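PDB 3FMC: putative succinylglutamate desuccinylase / aspartoacylase from Shewanella amazonensis, which probably acts as a zinc-dependent hydrolase of ester-type bonds, in the succinylglutamate desuccinylase/aspartoacylase family. Local coordinates for residues C[6-11]-C[19-24]; C[40-45]-C[73-78]. All coordinates share one frame; numbering follows the deposited sequence. Where two conformers were deposited one is given.

Contact 1: residues C[6-11]-C[19-24]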
loop_
_atom_site.group_PDB
_atom_site.type_symbol
_atom_site.label_atom_id
_atom_site.label_comp_id
_atom_site.label_asym_id
_atom_site.label_seq_id
_atom_site.Cartn_x
_atom_site.Cartn_y
_atom_site.Cartn_z
ATOM N N LYS C 6 -20.913 -9.095 -27.777
ATOM C CA LYS C 6 -19.912 -9.050 -26.690
ATOM C C LYS C 6 -19.179 -10.370 -26.552
ATOM O O LYS C 6 -19.808 -11.403 -26.576
ATOM C CB LYS C 6 -20.535 -8.755 -25.331
ATOM C CG LYS C 6 -19.570 -9.017 -24.155
ATOM C CD LYS C 6 -20.179 -8.716 -22.815
ATOM C CE LYS C 6 -19.398 -9.328 -21.658
ATOM N NZ LYS C 6 -19.611 -10.794 -21.493
ATOM N N HIS C 7 -17.862 -10.311 -26.368
ATOM C CA HIS C 7 -17.061 -11.489 -26.115
ATOM C C HIS C 7 -16.067 -11.133 -25.006
ATOM O O HIS C 7 -15.839 -9.976 -24.716
ATOM C CB HIS C 7 -16.432 -12.107 -27.359
ATOM C CG HIS C 7 -15.247 -11.385 -27.895
ATOM N ND1 HIS C 7 -15.352 -10.304 -28.741
ATOM C CD2 HIS C 7 -13.923 -11.658 -27.790
ATOM C CE1 HIS C 7 -14.137 -9.908 -29.092
ATOM N NE2 HIS C 7 -13.251 -10.713 -28.530
ATOM N N GLU C 8 -15.542 -12.150 -24.352
ATOM C CA GLU C 8 -14.585 -11.939 -23.279
ATOM C C GLU C 8 -13.232 -12.395 -23.724
ATOM O O GLU C 8 -13.097 -13.412 -24.426
ATOM C CB GLU C 8 -15.020 -12.666 -22.026
ATOM C CG GLU C 8 -16.402 -12.292 -21.654
ATOM C CD GLU C 8 -16.634 -12.265 -20.176
ATOM O OE1 GLU C 8 -15.838 -12.854 -19.410
ATOM O OE2 GLU C 8 -17.618 -11.607 -19.787
ATOM N N VAL C 9 -12.223 -11.632 -23.319
ATOM C CA VAL C 9 -10.860 -11.913 -23.665
ATOM C C VAL C 9 -10.087 -12.035 -22.345
ATOM O O VAL C 9 -10.151 -11.145 -21.503
ATOM C CB VAL C 9 -10.309 -10.798 -24.542
ATOM C CG1 VAL C 9 -8.794 -10.856 -24.688
ATOM C CG2 VAL C 9 -11.035 -10.834 -25.911
ATOM N N ARG C 10 -9.400 -13.161 -22.193
ATOM C CA ARG C 10 -8.592 -13.446 -21.012
ATOM C C ARG C 10 -7.247 -12.728 -21.069
ATOM O O ARG C 10 -6.532 -12.804 -22.079
ATOM C CB ARG C 10 -8.322 -14.933 -20.955
ATOM C CG ARG C 10 -7.750 -15.359 -19.666
ATOM C CD ARG C 10 -8.822 -15.631 -18.637
ATOM N NE ARG C 10 -9.058 -17.074 -18.557
ATOM C CZ ARG C 10 -8.235 -17.915 -17.916
ATOM N NH1 ARG C 10 -7.116 -17.476 -17.316
ATOM N NH2 ARG C 10 -8.521 -19.213 -17.881
ATOM N N VAL C 11 -6.879 -12.072 -19.964
ATOM C CA VAL C 11 -5.625 -11.321 -19.892
ATOM C C VAL C 11 -4.747 -11.735 -18.712
ATOM O O VAL C 11 -3.639 -11.223 -18.568
ATOM C CB VAL C 11 -5.882 -9.781 -19.818
ATOM C CG1 VAL C 11 -6.575 -9.248 -21.132
ATOM C CG2 VAL C 11 -6.754 -9.419 -18.589
ATOM N N PRO C 19 -9.979 -16.061 -13.160
ATOM C CA PRO C 19 -9.380 -15.507 -14.346
ATOM C C PRO C 19 -9.582 -13.984 -14.379
ATOM O O PRO C 19 -10.468 -13.462 -13.697
ATOM C CB PRO C 19 -10.191 -16.160 -15.483
ATOM C CG PRO C 19 -11.487 -16.347 -14.936
ATOM C CD PRO C 19 -11.255 -16.731 -13.466
ATOM N N LEU C 20 -8.664 -13.301 -15.062
ATOM C CA LEU C 20 -8.751 -11.856 -15.317
ATOM C C LEU C 20 -9.210 -11.796 -16.788
ATOM O O LEU C 20 -8.569 -12.379 -17.647
ATOM C CB LEU C 20 -7.397 -11.152 -15.106
ATOM C CG LEU C 20 -6.903 -11.017 -13.625
ATOM C CD1 LEU C 20 -5.443 -10.559 -13.559
ATOM C CD2 LEU C 20 -7.842 -10.094 -12.793
ATOM N N SER C 21 -10.356 -11.164 -17.026
ATOM C CA SER C 21 -10.914 -11.022 -18.347
ATOM C C SER C 21 -11.525 -9.646 -18.569
ATOM O O SER C 21 -11.865 -8.916 -17.596
ATOM C CB SER C 21 -11.889 -12.129 -18.701
ATOM O OG SER C 21 -12.981 -12.082 -17.842
ATOM N N LEU C 22 -11.631 -9.311 -19.874
ATOM C CA LEU C 22 -12.108 -8.017 -20.348
ATOM C C LEU C 22 -13.371 -8.265 -21.183
ATOM O O LEU C 22 -13.412 -9.226 -21.945
ATOM C CB LEU C 22 -11.074 -7.379 -21.312
ATOM C CG LEU C 22 -9.591 -7.307 -20.974
ATOM C CD1 LEU C 22 -8.804 -6.490 -21.944
ATOM C CD2 LEU C 22 -9.440 -6.764 -19.557
ATOM N N PRO C 23 -14.351 -7.360 -21.097
ATOM C CA PRO C 23 -15.523 -7.403 -21.974
ATOM C C PRO C 23 -15.175 -6.605 -23.239
ATOM O O PRO C 23 -14.672 -5.488 -23.133
ATOM C CB PRO C 23 -16.604 -6.679 -21.163
ATOM C CG PRO C 23 -15.875 -5.730 -20.313
ATOM C CD PRO C 23 -14.433 -6.229 -20.157
ATOM N N VAL C 24 -15.350 -7.219 -24.409
ATOM C CA VAL C 24 -15.091 -6.583 -25.717
ATOM C C VAL C 24 -16.418 -6.460 -26.444
ATOM O O VAL C 24 -17.036 -7.500 -26.743
ATOM C CB VAL C 24 -14.080 -7.392 -26.528
ATOM C CG1 VAL C 24 -13.727 -6.678 -27.892
ATOM C CG2 VAL C 24 -12.838 -7.635 -25.674
HETATM O O HOH W 1 -17.529 -8.683 -29.445
#
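Val24 meets both His7 and Val9 across the antiparallel hairpin of strands 4-13 and 19-27, and with Val11 and Leu22 it buries the most surface of any residues in the contact. Its CB lies over one face of the His7 imidazole, offset toward the rim, a CH-pi contact 3.9 Å from the ring centroid. Val24 CG1 closes on the rim atom His7 CE1 at 3.5 Å. Chi1 of 76° sets His7 CG between its own backbone N and carbonyl carbon; the imidazole and the valine lie side by side, pointing the same way. A water in the ring plane is hydrogen-bonded to His7 ND1 and donates to Val24 O, which also accepts from His7 N. The other methyl, Val24 CG2, packs 3.7 Å from Val9 CG2.

Farther along, Val11 and Leu22 cross at about a right angle, with Val11 CG1 3.6 Å from Leu22 CG. Leu158 of helix 150-163 and Val72 of strand 69-72 cover Leu22, while Leu154 and Thr157 of that helix meet Val11. His7 with Val24 and Val9 with Leu22 are hydrogen-bonded pairs; Val11 N adds a nearly straight bond to Leu20 O (2.9 Å, 173°).

Glu8, Arg10 and Ser21 point to the other face, with Pro23 among them. Lys6 NZ makes a salt bridge to Glu8 OE2 (2.7 Å), and Pro19 CB sits over the Arg10 guanidinium. The chemistry thus gives the hairpin a mainly apolar side, packed against helix 150-163 at Val11 and Leu22, and a more polar one where Glu8 and Arg10 are solvent-exposed.

Contact 2: residues C[40-45]-C[73-78]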
loop_
_atom_site.group_PDB
_atom_site.type_symbol
_atom_site.label_atom_id
_atom_site.label_comp_id
_atom_site.label_asym_id
_atom_site.label_seq_id
_atom_site.Cartn_x
_atom_site.Cartn_y
_atom_site.Cartn_z
ATOM N N ALA C 40 -10.611 1.722 -22.353
ATOM C CA ALA C 40 -10.654 2.593 -21.190
ATOM C C ALA C 40 -10.161 1.839 -19.965
ATOM O O ALA C 40 -10.342 0.608 -19.871
ATOM C CB ALA C 40 -12.101 3.046 -20.890
ATOM N N ASN C 41 -9.653 2.616 -19.019
ATOM C CA ASN C 41 -9.424 2.180 -17.603
ATOM C C ASN C 41 -8.259 1.187 -17.480
ATOM O O ASN C 41 -8.274 0.257 -16.634
ATOM C CB ASN C 41 -10.767 1.616 -17.043
ATOM C CG ASN C 41 -10.939 1.696 -15.507
ATOM O OD1 ASN C 41 -11.928 1.144 -14.985
ATOM N ND2 ASN C 41 -10.053 2.397 -14.796
ATOM N N VAL C 42 -7.262 1.355 -18.357
ATOM C CA VAL C 42 -6.016 0.601 -18.241
ATOM C C VAL C 42 -5.365 1.023 -16.914
ATOM O O VAL C 42 -4.777 0.188 -16.188
ATOM C CB VAL C 42 -5.097 0.769 -19.495
ATOM C CG1 VAL C 42 -3.650 0.250 -19.228
ATOM C CG2 VAL C 42 -5.662 -0.039 -20.705
ATOM N N HIS C 43 -5.450 2.322 -16.595
ATOM C CA HIS C 43 -5.071 2.830 -15.258
ATOM C C HIS C 43 -6.325 2.757 -14.384
ATOM O O HIS C 43 -7.365 3.406 -14.673
ATOM C CB HIS C 43 -4.509 4.234 -15.288
ATOM C CG HIS C 43 -3.156 4.340 -15.888
ATOM N ND1 HIS C 43 -2.842 5.311 -16.800
ATOM C CD2 HIS C 43 -2.031 3.599 -15.722
ATOM C CE1 HIS C 43 -1.567 5.203 -17.140
ATOM N NE2 HIS C 43 -1.057 4.154 -16.520
ATOM N N GLY C 44 -6.266 1.907 -13.357
ATOM C CA GLY C 44 -7.441 1.570 -12.514
ATOM C C GLY C 44 -8.292 2.711 -11.946
ATOM O O GLY C 44 -9.502 2.591 -11.806
ATOM N N ALA C 45 -7.653 3.801 -11.528
ATOM C CA ALA C 45 -8.366 4.960 -10.959
ATOM C C ALA C 45 -9.067 5.801 -12.016
ATOM O O ALA C 45 -9.903 6.621 -11.668
ATOM C CB ALA C 45 -7.415 5.872 -10.201
ATOM N N PRO C 73 -14.143 -1.425 -22.339
ATOM C CA PRO C 73 -14.176 -0.739 -21.038
ATOM C C PRO C 73 -13.538 -1.713 -20.022
ATOM O O PRO C 73 -13.342 -2.905 -20.322
ATOM C CB PRO C 73 -15.661 -0.563 -20.756
ATOM C CG PRO C 73 -16.292 -1.761 -21.459
ATOM C CD PRO C 73 -15.453 -2.017 -22.694
ATOM N N LEU C 74 -13.179 -1.209 -18.849
ATOM C CA LEU C 74 -12.687 -2.069 -17.779
ATOM C C LEU C 74 -11.528 -2.916 -18.246
ATOM O O LEU C 74 -11.448 -4.136 -17.981
ATOM C CB LEU C 74 -13.860 -2.919 -17.232
ATOM C CG LEU C 74 -15.104 -2.191 -16.731
ATOM C CD1 LEU C 74 -16.318 -3.116 -16.602
ATOM C CD2 LEU C 74 -14.864 -1.382 -15.430
ATOM N N ALA C 75 -10.602 -2.247 -18.916
ATOM C CA ALA C 75 -9.534 -2.968 -19.629
ATOM C C ALA C 75 -8.421 -3.575 -18.741
ATOM O O ALA C 75 -7.588 -4.307 -19.247
ATOM C CB ALA C 75 -8.904 -2.106 -20.759
ATOM N N ASN C 76 -8.451 -3.300 -17.444
ATOM C CA ASN C 76 -7.435 -3.819 -16.518
ATOM C C ASN C 76 -8.048 -4.152 -15.168
ATOM O O ASN C 76 -7.868 -3.419 -14.195
ATOM C CB ASN C 76 -6.320 -2.793 -16.391
ATOM C CG ASN C 76 -5.189 -3.253 -15.463
ATOM O OD1 ASN C 76 -5.104 -4.434 -15.111
ATOM N ND2 ASN C 76 -4.312 -2.334 -15.101
ATOM N N PRO C 77 -8.755 -5.297 -15.078
ATOM C CA PRO C 77 -9.413 -5.581 -13.806
ATOM C C PRO C 77 -8.463 -5.672 -12.584
ATOM O O PRO C 77 -8.840 -5.269 -11.481
ATOM C CB PRO C 77 -10.185 -6.899 -14.083
ATOM C CG PRO C 77 -9.483 -7.497 -15.259
ATOM C CD PRO C 77 -9.034 -6.345 -16.095
ATOM N N LEU C 78 -7.221 -6.122 -12.790
ATOM C CA LEU C 78 -6.276 -6.257 -11.670
ATOM C C LEU C 78 -6.004 -4.862 -11.087
ATOM O O LEU C 78 -5.986 -4.672 -9.876
ATOM C CB LEU C 78 -4.986 -6.947 -12.133
ATOM C CG LEU C 78 -3.955 -7.313 -11.064
ATOM C CD1 LEU C 78 -4.498 -8.064 -9.933
ATOM C CD2 LEU C 78 -2.824 -8.137 -11.717
#
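The loop that follows strand 36-40 carries His43, one of three residues, with Glu46 and His172, whose donor atoms face one vacant point, consistent with an empty zinc site of this family. Contact 2 holds that loop against the turn leading from strand 69-72 into helix 77-80. Asn76, the N-cap residue of that helix, makes the side-chain bond of the contact: its ND2 donates to Val42 O at 2.8 Å, nearly straight at 170°. The acceptor lies in the amide plane and the donor in the carbonyl plane. Asn76 CG stands anti to the backbone N (chi1 -179°), and the amide beyond it turns ND2 to the 40-45 loop, while OD1 makes a weak bond to Gly79 N. One step back, Ala75 N bonds to Ala40 O at 3.0 Å, and Ala75 CB packs against Val42 CG2 at 3.8 Å.

Asn41 braces the loop from within. Asn41 ND2 is shared by His43 O at 2.9 Å and Gly44 O at 3.0 Å, both near the amide plane although the donor stands above each carbonyl plane. Asn41 OD1 accepts from Asn50 ND2 and lies 3.9 Å from Leu74 CD2. An alanine at Asn41 would probably leave the carbonyls of His43 and Gly44 without their shared donor and Asn50 ND2 without this acceptor, with the loop beside His43 freer to shift.

All the touching residues are buried. Helix 48-60 backs Ala40 and Pro73 through Asn50 and Ile53, helix 150-163 meets Val42 through Leu158 and Asn76 through Leu154, and Pro77 rests on Leu20 and Leu22 of strand 19-27.

From the N terminus, strand 4-13 runs out and strand 19-27 returns, and contact 1 closes this short hairpin with seven residues between its segments. Contact 2 opens only afterward and closes a longer loop of 27 residues that includes helix 48-60 and strand 69-72, so the two follow in series and neither nest nor cross. They nevertheless touch, their centres about 12 Å apart: Pro23 CD packs 3.5 Å from Pro73 O, and Leu22 CD2 lies against Ala75 O. Strand 69-72 lies between strands 19-27 and 36-40, joining the hairpin to the strand that leads into the His43 loop. Helix 150-163 touches both contacts.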